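Local coordinates for protein glucose dehydrogenase (Serratia sp. FS14, PDB 7CDY) that belongs to the glucose/sorbosone dehydrogenase family, folds as a beta-propeller and carries a bound calcium ion, at residues A[222-228]-A[252-256]. Sequence-based numbering, arbitrary orientation. Where two conformers were deposited one is given.
Sequences LPGKNYG and PGTEQ. With CA (calcium ion), chain D.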
loop_
_atom_site.group_PDB
_atom_site.type_symbol
_atom_site.label_atom_id
_atom_site.label_comp_id
_atom_site.label_asym_id
_atom_site.label_seq_id
_atom_site.Cartn_x
_atom_site.Cartn_y
_atom_site.Cartn_z
ATOM N N LEU A 222 13.341 8.144 4.580
ATOM C CA LEU A 222 14.746 8.248 4.217
ATOM C C LEU A 222 15.518 7.005 4.660
ATOM O O LEU A 222 15.177 6.372 5.661
ATOM C CB LEU A 222 15.348 9.492 4.878
ATOM C CG LEU A 222 14.673 10.810 4.497
ATOM C CD1 LEU A 222 15.288 11.969 5.272
ATOM C CD2 LEU A 222 14.778 11.050 2.998
ATOM N N PRO A 223 16.571 6.626 3.928
ATOM C CA PRO A 223 17.245 5.347 4.202
ATOM C C PRO A 223 17.945 5.343 5.553
ATOM O O PRO A 223 18.688 6.271 5.892
ATOM C CB PRO A 223 18.248 5.213 3.045
ATOM C CG PRO A 223 18.459 6.620 2.551
ATOM C CD PRO A 223 17.140 7.321 2.758
ATOM N N GLY A 224 17.679 4.309 6.329
ATOM C CA GLY A 224 18.265 4.112 7.658
ATOM C C GLY A 224 17.547 4.893 8.754
ATOM O O GLY A 224 17.937 4.768 9.838
ATOM N N LYS A 225 16.512 5.638 8.419
ATOM C CA LYS A 225 15.799 6.474 9.415
ATOM C C LYS A 225 14.682 5.701 10.138
ATOM O O LYS A 225 14.099 4.784 9.612
ATOM C CB LYS A 225 15.234 7.720 8.739
ATOM C CG LYS A 225 16.126 8.944 8.744
ATOM C CD LYS A 225 17.434 8.753 8.178
ATOM C CE LYS A 225 18.133 10.108 8.147
ATOM N NZ LYS A 225 19.596 9.958 8.148
ATOM N N ASN A 226 14.448 6.150 11.342
ATOM C CA ASN A 226 13.464 5.605 12.300
ATOM C C ASN A 226 12.227 6.506 12.295
ATOM O O ASN A 226 12.354 7.613 12.702
ATOM C CB ASN A 226 14.133 5.581 13.673
ATOM C CG ASN A 226 13.340 4.819 14.701
ATOM O OD1 ASN A 226 12.166 4.612 14.543
ATOM N ND2 ASN A 226 13.981 4.454 15.784
ATOM N N TYR A 227 11.057 5.965 11.969
ATOM C CA TYR A 227 9.756 6.695 11.895
ATOM C C TYR A 227 9.007 6.666 13.246
ATOM O O TYR A 227 7.920 7.147 13.400
ATOM C CB TYR A 227 9.038 6.440 10.558
ATOM C CG TYR A 227 9.855 7.107 9.487
ATOM C CD1 TYR A 227 10.976 6.497 8.961
ATOM C CD2 TYR A 227 9.631 8.422 9.171
ATOM C CE1 TYR A 227 11.833 7.176 8.122
ATOM C CE2 TYR A 227 10.468 9.104 8.319
ATOM C CZ TYR A 227 11.585 8.488 7.814
ATOM O OH TYR A 227 12.425 9.207 7.046
ATOM N N GLY A 228 9.678 6.051 14.210
ATOM C CA GLY A 228 9.361 6.139 15.650
ATOM C C GLY A 228 8.382 5.169 16.266
ATOM O O GLY A 228 8.371 5.082 17.472
ATOM N N PRO A 252 13.508 12.244 20.159
ATOM C CA PRO A 252 14.752 12.474 19.419
ATOM C C PRO A 252 15.299 11.169 18.868
ATOM O O PRO A 252 15.161 10.105 19.477
ATOM C CB PRO A 252 15.683 13.079 20.479
ATOM C CG PRO A 252 15.165 12.554 21.764
ATOM C CD PRO A 252 13.667 12.525 21.597
ATOM N N GLY A 253 15.910 11.265 17.691
ATOM C CA GLY A 253 16.345 10.098 16.958
ATOM C C GLY A 253 15.268 9.457 16.112
ATOM O O GLY A 253 15.550 8.468 15.427
ATOM N N THR A 254 14.047 9.991 16.129
ATOM C CA THR A 254 12.966 9.516 15.284
ATOM C C THR A 254 12.470 10.667 14.427
ATOM O O THR A 254 12.458 11.824 14.860
ATOM C CB THR A 254 11.814 8.881 16.095
ATOM O OG1 THR A 254 10.999 9.888 16.708
ATOM C CG2 THR A 254 12.349 7.914 17.150
ATOM N N GLU A 255 12.058 10.341 13.205
ATOM C CA GLU A 255 11.657 11.339 12.225
ATOM C C GLU A 255 10.172 11.641 12.351
ATOM O O GLU A 255 9.344 10.734 12.505
ATOM C CB GLU A 255 11.927 10.825 10.811
ATOM C CG GLU A 255 13.390 10.619 10.482
ATOM C CD GLU A 255 14.140 11.926 10.314
ATOM O OE1 GLU A 255 13.882 12.650 9.329
ATOM O OE2 GLU A 255 14.979 12.236 11.185
ATOM N N GLN A 256 9.835 12.914 12.246
ATOM C CA GLN A 256 8.441 13.314 12.296
ATOM C C GLN A 256 7.743 13.004 10.974
ATOM O O GLN A 256 8.372 12.975 9.912
ATOM C CB GLN A 256 8.342 14.812 12.573
ATOM C CG GLN A 256 8.538 15.159 14.031
ATOM C CD GLN A 256 7.354 14.737 14.855
ATOM O OE1 GLN A 256 6.260 15.269 14.683
ATOM N NE2 GLN A 256 7.557 13.772 15.755
HETATM CA CA CA D . 5.760 7.863 13.000
HETATM O O HOH W 1 16.114 8.297 12.508
HETATM O O HOH W 2 16.616 6.098 16.253
HETATM O O HOH W 3 12.380 11.863 7.382
HETATM O O HOH W 4 6.862 9.452 11.480
HETATM O O HOH W 5 4.829 6.593 14.818
HETATM O O HOH W 6 5.867 5.702 11.923
HETATM O O HOH W 7 6.248 9.409 14.724
#
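After a type II turn from L222 to K225, with G224 at positive phi, N226 and Y227 run beside T254 and E255 (CA to CA 4.9 Å for N226-T254, 5.0 Å for Y227-E255), within the long irregular excursion between strands 216-219 and 259-261 of one propeller sheet. One direct backbone hydrogen bond joins them, E255 N to N226 O, 2.8 Å; T254 CA also makes a CH...O contact with N226 O (3.3 Å). Two waters extend the link, both donating to G253 O, one accepting from N226 N and the other from N226 ND2. N226 OD1 closes an Asx turn on G228 N, while ND2 also hydrogen-bonds to Q151. E255 packs its CB against Y227 CE2 (3.4 Å) and its CG against K225 CG (3.6 Å); a water bridges its OE1 to Y227 OH, which accepts from L222 N. Calcium, bound also by E217, adds one further link, ligated by Y227 O and hydrogen-bonded through a bound water to E255 O; the other polar links are one backbone hydrogen bond and bridging waters.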